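Local coordinates for cell shape-determining protein MreC (Streptococcus pneumoniae, PDB 2QF4) that helps form and maintain cell shape, probably as part of the elongasome that synthesizes peripheral peptidoglycan, at residues 41-46 with 159-164. Sequence-based numbering, arbitrary orientation.
Sequences AIANGG and DVIELV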
ATOM      1  N   ALA A  41       4.508  -5.021   0.237  1.00  7.76           N
ATOM      2  CA  ALA A  41       5.773  -4.923   0.936  1.00  8.16           C
ATOM      3  C   ALA A  41       5.595  -4.130   2.222  1.00  7.95           C
ATOM      4  O   ALA A  41       4.978  -3.054   2.226  1.00  8.19           O
ATOM      5  CB  ALA A  41       6.802  -4.229   0.026  1.00  8.77           C
ATOM      6  N   ILE A  42       6.117  -4.685   3.316  1.00  8.77           N
ATOM      7  CA  ILE A  42       5.989  -4.134   4.659  1.00  9.72           C
ATOM      8  C   ILE A  42       7.343  -3.908   5.336  1.00  9.81           C
ATOM      9  O   ILE A  42       8.335  -4.617   5.108  1.00 10.00           O
ATOM     10  CB  ILE A  42       5.044  -5.029   5.525  1.00 11.16           C
ATOM     11  CG1 ILE A  42       5.651  -6.274   6.063  0.50 10.15           C
ATOM     12  CG2 ILE A  42       3.790  -5.387   4.742  0.50 10.50           C
ATOM     13  CD1 ILE A  42       4.814  -6.883   7.200  0.50 11.76           C
ATOM     14  N   ALA A  43       7.357  -2.913   6.197  1.00 10.35           N
ATOM     15  CA  ALA A  43       8.473  -2.638   7.090  1.00 11.87           C
ATOM     16  C   ALA A  43       7.899  -2.025   8.305  1.00 13.66           C
ATOM     17  O   ALA A  43       6.956  -1.259   8.244  1.00 13.88           O
ATOM     18  CB  ALA A  43       9.464  -1.660   6.454  1.00 14.27           C
ATOM     19  N   ASN A  44       8.520  -2.302   9.451  1.00 16.22           N
ATOM     20  CA  ASN A  44       8.112  -1.651  10.691  1.00 20.23           C
ATOM     21  C   ASN A  44       6.596  -1.850  10.949  1.00 19.45           C
ATOM     22  O   ASN A  44       5.945  -0.949  11.498  1.00 23.30           O
ATOM     23  CB  ASN A  44       8.478  -0.138  10.614  1.00 21.23           C
ATOM     24  CG  ASN A  44      10.010   0.140  10.537  1.00 24.63           C
ATOM     25  OD1 ASN A  44      10.811  -0.569  11.134  1.00 29.35           O
ATOM     26  ND2 ASN A  44      10.392   1.218   9.831  1.00 24.09           N
ATOM     27  N   GLY A  45       6.050  -3.010  10.589  1.00 19.17           N
ATOM     28  CA  GLY A  45       4.630  -3.310  10.819  1.00 18.50           C
ATOM     29  C   GLY A  45       3.613  -2.740   9.840  1.00 17.11           C
ATOM     30  O   GLY A  45       2.408  -3.064   9.932  1.00 19.45           O
ATOM     31  N   GLY A  46       4.060  -1.924   8.890  1.00 13.66           N
ATOM     32  CA  GLY A  46       3.127  -1.251   8.022  1.00 12.16           C
ATOM     33  C   GLY A  46       3.477  -1.340   6.554  1.00 10.12           C
ATOM     34  O   GLY A  46       4.600  -1.691   6.144  1.00  9.69           O
ATOM     35  N   ASP A 159      16.653  -2.019   6.296  1.00 15.92           N
ATOM     36  CA  ASP A 159      17.378  -2.760   5.267  1.00 15.38           C
ATOM     37  C   ASP A 159      16.884  -4.175   5.016  1.00 13.44           C
ATOM     38  O   ASP A 159      17.504  -4.874   4.272  1.00 11.25           O
ATOM     39  CB  ASP A 159      18.898  -2.624   5.448  1.00 17.79           C
ATOM     40  CG  ASP A 159      19.402  -3.532   6.596  0.50 15.99           C
ATOM     41  OD1 ASP A 159      18.610  -4.106   7.349  0.50 15.14           O
ATOM     42  OD2 ASP A 159      20.651  -3.641   6.796  0.50 19.97           O
ATOM     43  N   VAL A 160      15.753  -4.548   5.603  1.00 12.51           N
ATOM     44  CA  VAL A 160      15.076  -5.814   5.298  1.00 11.67           C
ATOM     45  C   VAL A 160      13.615  -5.439   5.097  1.00 10.45           C
ATOM     46  O   VAL A 160      13.045  -4.684   5.883  1.00 11.99           O
ATOM     47  CB  VAL A 160      15.236  -6.849   6.439  1.00 11.50           C
ATOM     48  CG1 VAL A 160      14.360  -8.076   6.184  1.00 13.82           C
ATOM     49  CG2 VAL A 160      16.727  -7.211   6.639  1.00 13.92           C
ATOM     50  N   ILE A 161      13.025  -5.963   4.039  1.00  9.60           N
ATOM     51  CA  ILE A 161      11.622  -5.757   3.708  1.00  9.60           C
ATOM     52  C   ILE A 161      10.951  -7.111   3.653  1.00  9.14           C
ATOM     53  O   ILE A 161      11.529  -8.069   3.188  1.00  9.11           O
ATOM     54  CB  ILE A 161      11.512  -5.051   2.350  1.00  9.17           C
ATOM     55  CG1 ILE A 161      12.167  -3.666   2.399  1.00 10.95           C
ATOM     56  CG2 ILE A 161      10.072  -4.971   1.850  1.00 10.68           C
ATOM     57  CD1 ILE A 161      11.536  -2.651   3.315  1.00 12.41           C
ATOM     58  N   GLU A 162       9.722  -7.170   4.139  1.00  9.47           N
ATOM     59  CA  GLU A 162       8.922  -8.371   4.043  1.00  9.80           C
ATOM     60  C   GLU A 162       7.872  -8.253   2.948  1.00  9.09           C
ATOM     61  O   GLU A 162       7.058  -7.349   2.946  1.00  9.24           O
ATOM     62  CB  GLU A 162       8.248  -8.646   5.383  1.00 10.55           C
ATOM     63  CG  GLU A 162       7.515  -9.986   5.406  1.00 12.72           C
ATOM     64  CD  GLU A 162       6.899 -10.285   6.740  1.00 17.01           C
ATOM     65  OE1 GLU A 162       7.421  -9.836   7.772  1.00 23.31           O
ATOM     66  OE2 GLU A 162       5.918 -11.014   6.780  1.00 21.55           O
ATOM     67  N   LEU A 163       7.901  -9.163   1.996  1.00  8.73           N
ATOM     68  CA  LEU A 163       6.877  -9.278   0.964  1.00  8.74           C
ATOM     69  C   LEU A 163       5.789 -10.202   1.487  1.00  9.31           C
ATOM     70  O   LEU A 163       6.061 -11.204   2.153  1.00 10.10           O
ATOM     71  CB  LEU A 163       7.470  -9.885  -0.299  1.00  9.37           C
ATOM     72  CG  LEU A 163       8.619  -9.133  -0.952  1.00  9.59           C
ATOM     73  CD1 LEU A 163       9.069  -9.885  -2.185  1.00 12.27           C
ATOM     74  CD2 LEU A 163       8.227  -7.662  -1.228  1.00 10.93           C
ATOM     75  N   VAL A 164       4.530  -9.860   1.189  1.00  9.79           N
ATOM     76  CA  VAL A 164       3.366 -10.609   1.718  1.00 10.94           C
ATOM     77  C   VAL A 164       2.356 -10.733   0.577  1.00 11.26           C
ATOM     78  O   VAL A 164       1.972  -9.753  -0.060  1.00 12.26           O
ATOM     79  CB  VAL A 164       2.716  -9.883   2.915  1.00 13.55           C
ATOM     80  CG1 VAL A 164       1.539 -10.683   3.512  0.80 14.86           C
ATOM     81  CG2 VAL A 164       3.729  -9.588   4.047  0.80 16.29           C
TER
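Ile42 CD1 lies over one face of the flat Glu162 carboxylate, 4.0 Å from both CD and OE1, in the conformer of Ile42 described here, one of two. The two residues form an antiparallel hydrogen-bonded pair. This pair joins strand 40-43 to strand 160-166 in one of the two closed antiparallel barrels of the MreC periplasmic domain, which has an alpha-lytic protease-like fold. Ile42 N donates to Glu162 O at 2.8 Å, and Glu162 N returns a bond to Ile42 O at 3.1 Å. The N-to-C directions of 41-43 and 160-164 stand at 139°, antiparallel but strongly skewed; Ala41 with Leu163 and Ile42 with Glu162 are the two bridges before segment 41-46 folds away in a type I' turn from Ala43 to Gly46. On the partly exposed face, Ile42 and Glu162 run side by side. With Ile42 CG1 between the backbone N and the carbonyl carbon (chi1 78°), that atom packs, in the same conformer, on Glu162 CB at 3.6 Å. Glu162 CG is anti to its N (chi1 -173°), and the chain runs extended beyond it, alongside Ile42. The other face is buried and apolar: Ala41 CB touches both Ile161 CG2 (3.8 Å) and Leu163 CD2 (3.9 Å), with Ile48 and Val61 adding to the same core. Strand 6-16 pairs with the far edge of 160-166 through Ile161 and Leu163. Near the turn, Ile161 CD1 reaches Ala43 CB at 3.9 Å.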